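Local coordinates for protein Cdhr2 (Mus musculus, PDB 5CYX) that probably forms calcium-dependent heterophilic adhesion complexes with CDHR5 on adjacent microvilli, and is represented here by its first three extracellular cadherin repeats, at residues A[95-100]-A[131-136]; A[145-150]-A[181-186]; A[215-220]-A[307-312]; A[264-269]-A[287-292]. One frame throughout, in Å; residues are numbered along the deposited sequence.

Contact 1: A[95-100]-A[131-136]; sequences VEDRND and DKDTGT. With CA (calcium ion), chain C; CA (calcium ion), chain D; CA (calcium ion), chain B.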
loop_
_atom_site.group_PDB
_atom_site.type_symbol
_atom_site.label_atom_id
_atom_site.label_comp_id
_atom_site.label_asym_id
_atom_site.label_seq_id
_atom_site.Cartn_x
_atom_site.Cartn_y
_atom_site.Cartn_z
ATOM N N VAL A 95 38.550 -6.004 3.134
ATOM C CA VAL A 95 38.104 -5.100 2.070
ATOM C C VAL A 95 36.750 -4.537 2.462
ATOM O O VAL A 95 35.833 -5.291 2.748
ATOM C CB VAL A 95 38.028 -5.813 0.706
ATOM C CG1 VAL A 95 37.621 -4.846 -0.406
ATOM C CG2 VAL A 95 39.382 -6.393 0.346
ATOM N N GLU A 96 36.627 -3.216 2.545
ATOM C CA GLU A 96 35.344 -2.581 2.849
ATOM C C GLU A 96 34.495 -2.306 1.600
ATOM O O GLU A 96 34.989 -1.788 0.562
ATOM C CB GLU A 96 35.534 -1.250 3.570
ATOM C CG GLU A 96 35.947 -1.371 5.015
ATOM C CD GLU A 96 35.808 -0.053 5.786
ATOM O OE1 GLU A 96 36.029 1.026 5.165
ATOM O OE2 GLU A 96 35.487 -0.122 7.006
ATOM N N ASP A 97 33.207 -2.571 1.748
ATOM C CA ASP A 97 32.229 -2.348 0.710
ATOM C C ASP A 97 32.121 -0.844 0.423
ATOM O O ASP A 97 32.140 -0.011 1.368
ATOM C CB ASP A 97 30.836 -2.896 1.130
ATOM C CG ASP A 97 29.843 -2.975 -0.052
ATOM O OD1 ASP A 97 30.273 -3.014 -1.239
ATOM O OD2 ASP A 97 28.613 -2.941 0.219
ATOM N N ARG A 98 32.051 -0.509 -0.870
ATOM C CA ARG A 98 31.667 0.888 -1.282
ATOM C C ARG A 98 30.546 0.806 -2.353
ATOM O O ARG A 98 30.326 -0.283 -3.002
ATOM C CB ARG A 98 32.880 1.633 -1.786
ATOM C CG ARG A 98 33.939 1.913 -0.731
ATOM C CD ARG A 98 33.566 3.149 0.041
ATOM N NE ARG A 98 34.490 3.444 1.124
ATOM C CZ ARG A 98 34.449 2.937 2.343
ATOM N NH1 ARG A 98 35.338 3.327 3.234
ATOM N NH2 ARG A 98 33.544 2.040 2.703
ATOM N N ASN A 99 29.800 1.894 -2.515
ATOM C CA ASN A 99 28.684 1.894 -3.435
ATOM C C ASN A 99 29.132 2.046 -4.906
ATOM O O ASN A 99 28.981 3.142 -5.507
ATOM C CB ASN A 99 27.670 2.945 -3.070
ATOM C CG ASN A 99 26.370 2.754 -3.751
ATOM O OD1 ASN A 99 26.132 1.732 -4.393
ATOM N ND2 ASN A 99 25.528 3.738 -3.651
ATOM N N ASP A 100 29.664 0.949 -5.459
ATOM C CA ASP A 100 30.095 0.897 -6.864
ATOM C C ASP A 100 29.161 0.031 -7.692
ATOM O O ASP A 100 29.471 -0.211 -8.832
ATOM C CB ASP A 100 31.532 0.328 -6.982
ATOM C CG ASP A 100 31.666 -1.099 -6.320
ATOM O OD1 ASP A 100 30.776 -1.536 -5.567
ATOM O OD2 ASP A 100 32.630 -1.812 -6.592
ATOM N N ASP A 131 20.696 -4.987 -6.522
ATOM C CA ASP A 131 21.907 -4.191 -6.438
ATOM C C ASP A 131 22.866 -5.004 -5.601
ATOM O O ASP A 131 22.564 -5.317 -4.457
ATOM C CB ASP A 131 21.613 -2.848 -5.767
ATOM C CG ASP A 131 22.818 -1.916 -5.716
ATOM O OD1 ASP A 131 23.929 -2.305 -5.327
ATOM O OD2 ASP A 131 22.648 -0.709 -6.001
ATOM N N LYS A 132 24.023 -5.307 -6.171
ATOM C CA LYS A 132 24.984 -6.219 -5.522
ATOM C C LYS A 132 25.698 -5.691 -4.289
ATOM O O LYS A 132 26.317 -6.470 -3.587
ATOM C CB LYS A 132 26.009 -6.686 -6.532
ATOM C CG LYS A 132 25.355 -7.519 -7.620
ATOM C CD LYS A 132 26.105 -8.819 -7.830
ATOM C CE LYS A 132 27.394 -8.604 -8.630
ATOM N NZ LYS A 132 28.465 -9.591 -8.252
ATOM N N ASP A 133 25.622 -4.384 -4.005
ATOM C CA ASP A 133 26.292 -3.874 -2.835
ATOM C C ASP A 133 25.509 -4.361 -1.593
ATOM O O ASP A 133 24.413 -4.904 -1.710
ATOM C CB ASP A 133 26.443 -2.342 -2.866
ATOM C CG ASP A 133 27.192 -1.873 -4.131
ATOM O OD1 ASP A 133 28.257 -2.467 -4.456
ATOM O OD2 ASP A 133 26.619 -1.022 -4.806
ATOM N N THR A 134 26.106 -4.139 -0.425
ATOM C CA THR A 134 25.561 -4.569 0.863
ATOM C C THR A 134 25.226 -3.334 1.714
ATOM O O THR A 134 25.880 -2.305 1.586
ATOM C CB THR A 134 26.630 -5.406 1.582
ATOM O OG1 THR A 134 26.917 -6.603 0.815
ATOM C CG2 THR A 134 26.158 -5.829 3.030
ATOM N N GLY A 135 24.249 -3.420 2.611
ATOM C CA GLY A 135 23.851 -2.258 3.380
ATOM C C GLY A 135 23.000 -1.323 2.526
ATOM O O GLY A 135 22.376 -1.751 1.532
ATOM N N THR A 136 22.910 -0.058 2.941
ATOM C CA THR A 136 22.020 0.873 2.249
ATOM C C THR A 136 22.479 1.033 0.811
ATOM O O THR A 136 21.693 1.373 -0.045
ATOM C CB THR A 136 21.932 2.256 2.922
ATOM O OG1 THR A 136 23.233 2.814 2.958
ATOM C CG2 THR A 136 21.414 2.089 4.422
HETATM CA CA CA C . 30.421 -2.659 -3.525
HETATM CA CA CA D . 24.605 0.131 -5.076
HETATM CA CA CA B . 33.063 -3.924 -6.268
HETATM O O HOH W 1 31.807 -4.257 -8.359
#

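Contact 2: A[145-150]-A[181-186]; sequences EKVIPS and YQLELK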
loop_
_atom_site.group_PDB
_atom_site.type_symbol
_atom_site.label_atom_id
_atom_site.label_comp_id
_atom_site.label_asym_id
_atom_site.label_seq_id
_atom_site.Cartn_x
_atom_site.Cartn_y
_atom_site.Cartn_z
ATOM N N GLU A 145 8.834 7.600 -12.849
ATOM C CA GLU A 145 9.379 8.834 -13.432
ATOM C C GLU A 145 8.365 9.583 -14.286
ATOM O O GLU A 145 8.223 10.792 -14.146
ATOM C CB GLU A 145 10.648 8.556 -14.251
ATOM C CG GLU A 145 11.866 8.189 -13.408
ATOM C CD GLU A 145 12.361 9.345 -12.546
ATOM O OE1 GLU A 145 12.975 10.303 -13.106
ATOM O OE2 GLU A 145 12.101 9.326 -11.304
ATOM N N LYS A 146 7.690 8.868 -15.172
ATOM C CA LYS A 146 6.731 9.473 -16.084
ATOM C C LYS A 146 5.580 8.535 -16.374
ATOM O O LYS A 146 5.752 7.306 -16.359
ATOM C CB LYS A 146 7.437 9.855 -17.415
ATOM C CG LYS A 146 6.627 10.842 -18.250
ATOM C CD LYS A 146 7.438 11.642 -19.280
ATOM C CE LYS A 146 8.532 12.515 -18.644
ATOM N NZ LYS A 146 8.052 13.489 -17.612
ATOM N N VAL A 147 4.415 9.106 -16.632
ATOM C CA VAL A 147 3.259 8.384 -17.140
ATOM C C VAL A 147 2.842 9.032 -18.481
ATOM O O VAL A 147 2.791 10.234 -18.585
ATOM C CB VAL A 147 2.141 8.382 -16.092
ATOM C CG1 VAL A 147 0.905 7.616 -16.530
ATOM C CG2 VAL A 147 2.658 7.773 -14.811
ATOM N N ILE A 148 2.621 8.220 -19.509
ATOM C CA ILE A 148 2.165 8.679 -20.828
ATOM C C ILE A 148 0.864 7.941 -21.138
ATOM O O ILE A 148 0.835 6.731 -20.991
ATOM C CB ILE A 148 3.203 8.340 -21.916
ATOM C CG1 ILE A 148 4.488 9.142 -21.662
ATOM C CG2 ILE A 148 2.663 8.647 -23.333
ATOM C CD1 ILE A 148 5.588 8.907 -22.689
ATOM N N PRO A 149 -0.215 8.612 -21.540
ATOM C CA PRO A 149 -0.341 10.078 -21.607
ATOM C C PRO A 149 -0.256 10.771 -20.240
ATOM O O PRO A 149 -0.719 10.184 -19.241
ATOM C CB PRO A 149 -1.752 10.273 -22.187
ATOM C CG PRO A 149 -2.493 9.060 -21.724
ATOM C CD PRO A 149 -1.499 7.939 -21.798
ATOM N N SER A 150 0.330 11.982 -20.229
ATOM C CA SER A 150 0.472 12.841 -19.026
ATOM C C SER A 150 -0.691 13.812 -18.842
ATOM O O SER A 150 -0.798 14.792 -19.578
ATOM C CB SER A 150 1.736 13.720 -19.080
ATOM O OG SER A 150 2.901 12.976 -19.296
ATOM N N TYR A 181 -1.540 3.010 -21.083
ATOM C CA TYR A 181 -0.575 3.814 -20.372
ATOM C C TYR A 181 0.799 3.182 -20.541
ATOM O O TYR A 181 0.926 1.975 -20.646
ATOM C CB TYR A 181 -0.887 3.963 -18.882
ATOM C CG TYR A 181 -2.260 4.536 -18.563
ATOM C CD1 TYR A 181 -3.355 3.700 -18.439
ATOM C CD2 TYR A 181 -2.453 5.919 -18.371
ATOM C CE1 TYR A 181 -4.597 4.197 -18.218
ATOM C CE2 TYR A 181 -3.699 6.439 -18.125
ATOM C CZ TYR A 181 -4.763 5.589 -18.038
ATOM O OH TYR A 181 -6.014 6.054 -17.795
ATOM N N GLN A 182 1.806 4.031 -20.555
ATOM C CA GLN A 182 3.165 3.639 -20.489
ATOM C C GLN A 182 3.804 4.381 -19.330
ATOM O O GLN A 182 3.849 5.612 -19.307
ATOM C CB GLN A 182 3.905 4.001 -21.779
ATOM C CG GLN A 182 5.342 3.504 -21.759
ATOM C CD GLN A 182 6.138 4.058 -22.923
ATOM O OE1 GLN A 182 5.871 3.700 -24.047
ATOM N NE2 GLN A 182 7.103 4.922 -22.655
ATOM N N LEU A 183 4.355 3.616 -18.413
ATOM C CA LEU A 183 5.011 4.134 -17.240
ATOM C C LEU A 183 6.492 3.973 -17.464
ATOM O O LEU A 183 6.933 2.889 -17.894
ATOM C CB LEU A 183 4.622 3.322 -16.013
ATOM C CG LEU A 183 3.268 3.465 -15.358
ATOM C CD1 LEU A 183 2.123 3.098 -16.260
ATOM C CD2 LEU A 183 3.263 2.561 -14.135
ATOM N N GLU A 184 7.252 5.019 -17.161
ATOM C CA GLU A 184 8.691 4.938 -17.072
ATOM C C GLU A 184 9.101 4.866 -15.591
ATOM O O GLU A 184 8.689 5.717 -14.825
ATOM C CB GLU A 184 9.315 6.163 -17.722
ATOM C CG GLU A 184 10.792 6.287 -17.470
ATOM C CD GLU A 184 11.415 7.461 -18.182
ATOM O OE1 GLU A 184 10.734 8.171 -18.957
ATOM O OE2 GLU A 184 12.627 7.623 -18.010
ATOM N N LEU A 185 9.948 3.897 -15.221
ATOM C CA LEU A 185 10.429 3.758 -13.815
ATOM C C LEU A 185 11.925 3.820 -13.730
ATOM O O LEU A 185 12.636 3.653 -14.739
ATOM C CB LEU A 185 10.033 2.412 -13.198
ATOM C CG LEU A 185 8.741 1.776 -13.632
ATOM C CD1 LEU A 185 8.606 0.413 -12.934
ATOM C CD2 LEU A 185 7.571 2.651 -13.262
ATOM N N LYS A 186 12.407 4.056 -12.521
ATOM C CA LYS A 186 13.788 3.724 -12.178
ATOM C C LYS A 186 13.898 3.149 -10.765
ATOM O O LYS A 186 12.945 3.172 -10.002
ATOM C CB LYS A 186 14.750 4.894 -12.362
ATOM C CG LYS A 186 14.445 6.085 -11.474
ATOM C CD LYS A 186 15.530 7.170 -11.525
ATOM C CE LYS A 186 15.274 8.171 -10.385
ATOM N NZ LYS A 186 16.061 9.441 -10.462
#

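Contact 3: A[215-220]-A[307-312]; sequences EPDLDP and LNIYGQ. With CA (calcium ion), chain E; CA (calcium ion), chain F.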
loop_
_atom_site.group_PDB
_atom_site.type_symbol
_atom_site.label_atom_id
_atom_site.label_comp_id
_atom_site.label_asym_id
_atom_site.label_seq_id
_atom_site.Cartn_x
_atom_site.Cartn_y
_atom_site.Cartn_z
ATOM N N GLU A 215 -14.679 -3.257 -20.266
ATOM C CA GLU A 215 -15.689 -4.157 -19.709
ATOM C C GLU A 215 -17.083 -3.564 -19.895
ATOM O O GLU A 215 -17.207 -2.375 -20.026
ATOM C CB GLU A 215 -15.414 -4.421 -18.245
ATOM C CG GLU A 215 -14.159 -5.247 -17.989
ATOM C CD GLU A 215 -13.984 -5.473 -16.481
ATOM O OE1 GLU A 215 -13.485 -4.587 -15.742
ATOM O OE2 GLU A 215 -14.387 -6.541 -16.022
ATOM N N PRO A 216 -18.120 -4.408 -19.971
ATOM C CA PRO A 216 -19.422 -3.884 -20.342
ATOM C C PRO A 216 -20.125 -3.214 -19.154
ATOM O O PRO A 216 -20.782 -3.890 -18.368
ATOM C CB PRO A 216 -20.168 -5.110 -20.836
ATOM C CG PRO A 216 -19.529 -6.267 -20.133
ATOM C CD PRO A 216 -18.092 -5.887 -19.947
ATOM N N ASP A 217 -19.932 -1.902 -19.023
ATOM C CA ASP A 217 -20.569 -1.144 -17.948
ATOM C C ASP A 217 -21.060 0.233 -18.359
ATOM O O ASP A 217 -21.279 1.062 -17.501
ATOM C CB ASP A 217 -19.577 -0.984 -16.789
ATOM C CG ASP A 217 -18.327 -0.185 -17.172
ATOM O OD1 ASP A 217 -18.054 0.134 -18.369
ATOM O OD2 ASP A 217 -17.593 0.122 -16.227
ATOM N N LEU A 218 -21.228 0.465 -19.654
ATOM C CA LEU A 218 -21.823 1.676 -20.143
ATOM C C LEU A 218 -22.999 1.266 -21.000
ATOM O O LEU A 218 -22.913 0.318 -21.833
ATOM C CB LEU A 218 -20.794 2.472 -20.938
ATOM C CG LEU A 218 -19.607 3.013 -20.144
ATOM C CD1 LEU A 218 -18.579 3.590 -21.091
ATOM C CD2 LEU A 218 -20.082 4.107 -19.182
ATOM N N ASP A 219 -24.107 1.973 -20.814
ATOM C CA ASP A 219 -25.326 1.684 -21.556
ATOM C C ASP A 219 -25.189 2.121 -23.026
ATOM O O ASP A 219 -24.328 2.935 -23.345
ATOM C CB ASP A 219 -26.548 2.364 -20.891
ATOM C CG ASP A 219 -26.999 1.661 -19.589
ATOM O OD1 ASP A 219 -26.606 0.497 -19.327
ATOM O OD2 ASP A 219 -27.763 2.288 -18.828
ATOM N N PRO A 220 -26.032 1.569 -23.919
ATOM C CA PRO A 220 -26.091 2.029 -25.313
ATOM C C PRO A 220 -26.708 3.411 -25.485
ATOM O O PRO A 220 -27.534 3.806 -24.673
ATOM C CB PRO A 220 -27.000 1.003 -25.970
ATOM C CG PRO A 220 -27.896 0.578 -24.868
ATOM C CD PRO A 220 -27.020 0.509 -23.653
ATOM N N LEU A 307 -25.418 -9.163 -20.915
ATOM C CA LEU A 307 -25.651 -8.478 -19.653
ATOM C C LEU A 307 -24.403 -7.717 -19.299
ATOM O O LEU A 307 -23.311 -8.097 -19.682
ATOM C CB LEU A 307 -26.006 -9.476 -18.530
ATOM C CG LEU A 307 -27.263 -10.344 -18.754
ATOM C CD1 LEU A 307 -27.441 -11.306 -17.587
ATOM C CD2 LEU A 307 -28.521 -9.520 -18.964
ATOM N N ASN A 308 -24.572 -6.651 -18.544
ATOM C CA ASN A 308 -23.447 -5.872 -18.074
ATOM C C ASN A 308 -22.695 -6.607 -16.965
ATOM O O ASN A 308 -23.086 -7.698 -16.572
ATOM C CB ASN A 308 -23.888 -4.436 -17.721
ATOM C CG ASN A 308 -24.781 -4.335 -16.465
ATOM O OD1 ASN A 308 -24.858 -5.230 -15.615
ATOM N ND2 ASN A 308 -25.427 -3.201 -16.344
ATOM N N ILE A 309 -21.602 -6.023 -16.494
ATOM C CA ILE A 309 -20.796 -6.605 -15.414
ATOM C C ILE A 309 -21.559 -6.912 -14.117
ATOM O O ILE A 309 -21.133 -7.765 -13.360
ATOM C CB ILE A 309 -19.578 -5.722 -15.027
ATOM C CG1 ILE A 309 -19.994 -4.314 -14.575
ATOM C CG2 ILE A 309 -18.605 -5.622 -16.188
ATOM C CD1 ILE A 309 -18.844 -3.538 -13.982
ATOM N N TYR A 310 -22.657 -6.209 -13.870
ATOM C CA TYR A 310 -23.479 -6.441 -12.686
ATOM C C TYR A 310 -24.587 -7.462 -12.930
ATOM O O TYR A 310 -25.457 -7.613 -12.078
ATOM C CB TYR A 310 -24.131 -5.136 -12.216
ATOM C CG TYR A 310 -23.195 -3.959 -12.063
ATOM C CD1 TYR A 310 -22.010 -4.061 -11.328
ATOM C CD2 TYR A 310 -23.513 -2.726 -12.637
ATOM C CE1 TYR A 310 -21.156 -2.970 -11.191
ATOM C CE2 TYR A 310 -22.676 -1.627 -12.499
ATOM C CZ TYR A 310 -21.506 -1.748 -11.776
ATOM O OH TYR A 310 -20.701 -0.640 -11.653
ATOM N N GLY A 311 -24.577 -8.147 -14.077
ATOM C CA GLY A 311 -25.597 -9.127 -14.398
ATOM C C GLY A 311 -26.959 -8.553 -14.747
ATOM O O GLY A 311 -27.967 -9.234 -14.595
ATOM N N GLN A 312 -27.003 -7.320 -15.247
ATOM C CA GLN A 312 -28.264 -6.701 -15.646
ATOM C C GLN A 312 -28.256 -6.266 -17.105
ATOM O O GLN A 312 -27.214 -6.205 -17.742
ATOM C CB GLN A 312 -28.533 -5.471 -14.795
ATOM C CG GLN A 312 -28.518 -5.712 -13.295
ATOM C CD GLN A 312 -28.392 -4.412 -12.516
ATOM O OE1 GLN A 312 -29.294 -4.040 -11.769
ATOM N NE2 GLN A 312 -27.272 -3.699 -12.705
HETATM CA CA CA E . -16.632 -0.172 -20.230
HETATM CA CA CA F . -22.336 -1.612 -22.971
HETATM O O HOH W 2 -24.216 -1.192 -18.891
HETATM O O HOH W 3 -15.623 1.975 -20.115
HETATM O O HOH W 4 -22.928 -2.687 -20.742
HETATM O O HOH W 5 -20.973 -3.569 -23.709
#

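Contact 4: A[264-269]-A[287-292]; sequences STRPGW and EQLLLE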
loop_
_atom_site.group_PDB
_atom_site.type_symbol
_atom_site.label_atom_id
_atom_site.label_comp_id
_atom_site.label_asym_id
_atom_site.label_seq_id
_atom_site.Cartn_x
_atom_site.Cartn_y
_atom_site.Cartn_z
ATOM N N SER A 264 -46.539 3.106 -26.436
ATOM C CA SER A 264 -47.034 4.071 -27.416
ATOM C C SER A 264 -48.434 4.655 -27.146
ATOM O O SER A 264 -49.198 4.173 -26.310
ATOM C CB SER A 264 -47.059 3.438 -28.810
ATOM O OG SER A 264 -48.233 2.700 -29.026
ATOM N N THR A 265 -48.743 5.699 -27.900
ATOM C CA THR A 265 -50.122 6.098 -28.157
ATOM C C THR A 265 -50.501 5.241 -29.380
ATOM O O THR A 265 -49.770 5.228 -30.363
ATOM C CB THR A 265 -50.215 7.607 -28.455
ATOM O OG1 THR A 265 -49.599 7.900 -29.715
ATOM C CG2 THR A 265 -49.504 8.419 -27.357
ATOM N N ARG A 266 -51.605 4.492 -29.290
ATOM C CA ARG A 266 -51.987 3.422 -30.265
ATOM C C ARG A 266 -51.135 2.149 -30.184
ATOM O O ARG A 266 -50.434 1.789 -31.147
ATOM C CB ARG A 266 -52.060 3.932 -31.724
ATOM C CG ARG A 266 -52.782 5.257 -31.916
ATOM C CD ARG A 266 -54.240 5.187 -31.507
ATOM N NE ARG A 266 -54.761 6.507 -31.164
ATOM C CZ ARG A 266 -56.053 6.825 -31.110
ATOM N NH1 ARG A 266 -56.402 8.068 -30.792
ATOM N NH2 ARG A 266 -57.004 5.925 -31.384
ATOM N N PRO A 267 -51.216 1.437 -29.039
ATOM C CA PRO A 267 -50.603 0.118 -28.946
ATOM C C PRO A 267 -50.999 -0.767 -30.129
ATOM O O PRO A 267 -52.147 -0.722 -30.577
ATOM C CB PRO A 267 -51.173 -0.444 -27.644
ATOM C CG PRO A 267 -51.470 0.759 -26.802
ATOM C CD PRO A 267 -51.799 1.875 -27.751
ATOM N N GLY A 268 -50.034 -1.525 -30.654
ATOM C CA GLY A 268 -50.254 -2.406 -31.776
ATOM C C GLY A 268 -50.009 -1.813 -33.152
ATOM O O GLY A 268 -49.753 -2.563 -34.092
ATOM N N TRP A 269 -50.108 -0.489 -33.330
ATOM C CA TRP A 269 -50.033 0.041 -34.698
ATOM C C TRP A 269 -48.650 -0.132 -35.308
ATOM O O TRP A 269 -48.544 -0.408 -36.507
ATOM C CB TRP A 269 -50.462 1.490 -34.770
ATOM C CG TRP A 269 -51.934 1.692 -34.711
ATOM C CD1 TRP A 269 -52.881 0.821 -34.231
ATOM C CD2 TRP A 269 -52.630 2.866 -35.115
ATOM N NE1 TRP A 269 -54.126 1.383 -34.344
ATOM C CE2 TRP A 269 -54.000 2.641 -34.874
ATOM C CE3 TRP A 269 -52.227 4.088 -35.677
ATOM C CZ2 TRP A 269 -54.987 3.600 -35.174
ATOM C CZ3 TRP A 269 -53.213 5.056 -35.972
ATOM C CH2 TRP A 269 -54.575 4.797 -35.718
ATOM N N GLU A 287 -58.011 9.275 -39.350
ATOM C CA GLU A 287 -59.187 9.944 -38.758
ATOM C C GLU A 287 -59.236 9.875 -37.232
ATOM O O GLU A 287 -59.609 10.859 -36.586
ATOM C CB GLU A 287 -60.507 9.411 -39.359
ATOM C CG GLU A 287 -60.930 10.102 -40.655
ATOM C CD GLU A 287 -59.852 10.063 -41.729
ATOM O OE1 GLU A 287 -59.155 11.088 -41.917
ATOM O OE2 GLU A 287 -59.685 8.997 -42.365
ATOM N N GLN A 288 -58.852 8.736 -36.658
ATOM C CA GLN A 288 -58.742 8.613 -35.192
ATOM C C GLN A 288 -57.712 9.551 -34.548
ATOM O O GLN A 288 -57.811 9.847 -33.354
ATOM C CB GLN A 288 -58.434 7.170 -34.768
ATOM C CG GLN A 288 -59.671 6.330 -34.473
ATOM C CD GLN A 288 -59.372 5.023 -33.754
ATOM O OE1 GLN A 288 -60.246 4.473 -33.093
ATOM N NE2 GLN A 288 -58.147 4.516 -33.879
ATOM N N LEU A 289 -56.734 10.008 -35.330
ATOM C CA LEU A 289 -55.678 10.897 -34.837
ATOM C C LEU A 289 -55.891 12.387 -35.118
ATOM O O LEU A 289 -54.957 13.174 -34.935
ATOM C CB LEU A 289 -54.342 10.473 -35.446
ATOM C CG LEU A 289 -53.940 9.010 -35.280
ATOM C CD1 LEU A 289 -52.601 8.846 -35.963
ATOM C CD2 LEU A 289 -53.864 8.612 -33.814
ATOM N N LEU A 290 -57.094 12.781 -35.550
ATOM C CA LEU A 290 -57.393 14.211 -35.805
ATOM C C LEU A 290 -57.291 15.086 -34.538
ATOM O O LEU A 290 -56.946 16.272 -34.618
ATOM C CB LEU A 290 -58.759 14.378 -36.498
ATOM C CG LEU A 290 -58.726 14.023 -38.001
ATOM C CD1 LEU A 290 -60.068 13.549 -38.551
ATOM C CD2 LEU A 290 -58.218 15.217 -38.805
ATOM N N LEU A 291 -57.546 14.476 -33.380
ATOM C CA LEU A 291 -57.369 15.135 -32.081
ATOM C C LEU A 291 -55.879 15.304 -31.728
ATOM O O LEU A 291 -55.491 16.358 -31.225
ATOM C CB LEU A 291 -58.113 14.363 -30.969
ATOM C CG LEU A 291 -59.663 14.332 -31.005
ATOM C CD1 LEU A 291 -60.227 13.402 -32.083
ATOM C CD2 LEU A 291 -60.242 13.951 -29.644
ATOM N N GLU A 292 -55.060 14.280 -32.017
ATOM C CA GLU A 292 -53.615 14.263 -31.688
ATOM C C GLU A 292 -52.694 14.546 -32.882
ATOM O O GLU A 292 -51.743 13.796 -33.139
ATOM C CB GLU A 292 -53.209 12.913 -31.074
ATOM C CG GLU A 292 -54.119 12.399 -29.978
ATOM C CD GLU A 292 -55.064 11.328 -30.479
ATOM O OE1 GLU A 292 -55.932 11.626 -31.334
ATOM O OE2 GLU A 292 -54.928 10.179 -30.016
#

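Contact 1: A[95-100]-A[131-136]
Asp-133 holds two calcium ions with one carboxylate, and through them meets residues 97-100. Its OD1 lies 2.9 Å from Asp-100 OD1 on the first ion, the carboxylate planes 23° apart, and Asp-97 OD1 and Arg-98 O bind there too. Its OD2 lies 2.8 Å from Asn-99 OD1 on the second ion, the Asn-99 amide turned almost square to the carboxylate and held also by Lys-199. Oxygens this close would probably repel without the metal. Asp-131 clasps the second calcium with both oxygens, and its OD1 accepts Asp-133 N at 3.0 Å in an Asx turn. Asp-97 carries its CG anti to the backbone N (chi1 -167°), and its OD2 accepts Thr-134 N at 2.9 Å (N-H...O angle 159°). The other flank is looser. Asp-100 OD2 reaches a third calcium at 2.2 Å, to which 131-136 gives no ligand and water contributes; Glu-18, Asp-67 and Glu-69 complete the protein ligands. The Arg-98 side chain sets off away from 131-136, and its NH1 makes a salt bridge with Glu-96 OE1. The Asp-Arg-Asn-Asp-Asn run from Asp-97 and Asp-Lys-Asp from Asp-131 are the DXNDN and DXD motifs of a three-calcium cadherin linker.

Contact 2: A[145-150]-A[181-186]
Glu-184 stands opposite two residues, Glu-145 and Lys-146, in a classic beta bulge. Glu-145 N donates to Glu-184 O at 2.7 Å, and Lys-146 N adds a weak bond to the same oxygen. Beyond the bulge the strands pair in regular antiparallel fashion to Ile-148 and Gln-182. The Glu-145 side chain leaves the bulge beside its partner: CB lies by Glu-184 O and 3.9 Å from Glu-184 CG. CG then meets Lys-186 CG at 3.8 Å, and a bend at chi2 (-67°) lays CD 3.8 Å from Lys-186 CE. At the tip OE2 lies nearest Lys-186 CE, at 3.5 Å, with OE1 farther off, 4.2 Å from that CE. OE2 stands 4.1 Å from Lys-186 NZ, beyond salt-bridge range, though the opposite charges probably still attract. On the buried face Val-147 CG1 and Pro-149 CD, after a cis peptide, both touch Tyr-181 CD2. Strand 140-148 edges its sheet in this chain, with 180-189 between it and 206-213; Leu-183 packs on Phe-158, which the Tyr-181 ring meets edge-to-face.

Contact 3: A[215-220]-A[307-312]
Ile-309 docks on 215-217 by its backbone and both of its branches. Its N-H points at Pro-216 O nearly along the C=O axis, at 3.0 Å. CG2 lies against Pro-216 CD at 3.8 Å and also touches Glu-215 CB, while CD1 rests 3.9 Å from Asp-217 CB. An alanine here would keep the backbone bond but would probably open a gap beside Pro-216 and Asp-217 and take away the CG1 contact with the Tyr-310 ring. That CG1 sits 3.7 Å above the centre of the Tyr-310 ring. Residues 215-218 belong to the calcium linker between the second and third cadherin repeats. One ion takes Glu-215 O and Asp-217 OD1 with Glu-116, Asp-214 and Asp-250; another takes Leu-218 O with Asp-248, Asp-250 and Glu-304. Further out, a type I turn from Asn-308 to Gly-311 presents Ile-309. Asn-308 OD1 braces it, accepting Gln-312 N at 3.0 Å from above its carbonyl plane and, weakly, Tyr-310 N. Glu-215 OE1 is tied to Thr-117 OG1.

Contact 4: A[264-269]-A[287-292]
Arg-266 and Glu-292 reach toward each other tip to tip in a salt bridge. NH1 donates to OE2 at 2.7 Å with an N-H...O angle of 161°, on the syn lone pair. The oxygen lies in the guanidinium plane, although the carboxylate itself is turned 48° from it. An alanine at Arg-266 would probably leave the Glu-292 carboxylate without this mate and open a gap beside Leu-289. Leu-289 makes the van der Waals contacts with its two methyls: CD1 packs on Trp-269 CZ3 at 3.8 Å, and CD2 lies against the Arg-266 side chain, 3.5 Å from NE. Leu-289 runs past both side chains in the opposite direction. A type II turn from Arg-266 to Trp-269, with Pro-267 and Gly-268 at its corners, lies in the loop between strands 257-264 and 270-272 of the third cadherin repeat and lets both side chains start toward 287-292. Arg-266 CB sits over one face of the Trp-269 ring, offset toward the rim. Among the polar approaches that make no hydrogen bond, the modelled Gln-288 NE2 lies 3.1 Å from Arg-266 NH2, two donors, so the orientation of the amide is doubtful. The amide end also meets the edge of the Trp-269 ring near CZ2, only 15° from coplanar with the indole. Trp-269 and Leu-289 also touch Val-296 of strand 295-304.

The four contacts follow one another down a rod of three cadherin repeats. Centre to centre, contact 1 lies about 30 Å from contact 2, which lies about 30 Å from contact 3, with contact 4 about 35 Å from contact 3; contacts 1 and 4 are about 88 Å apart. None touches another. Contacts 1 and 3 occupy the two calcium linkers, contact 2 lies within the second repeat between them, and contact 4 lies in the third. Contacts 1, 2 and 3 close in series along the chain, whereas both segments of contact 4 fall between those of contact 3. Calcium thus ties successive repeats together, while contact 2 pairs strands within the second repeat and contact 4 joins two loops within the third.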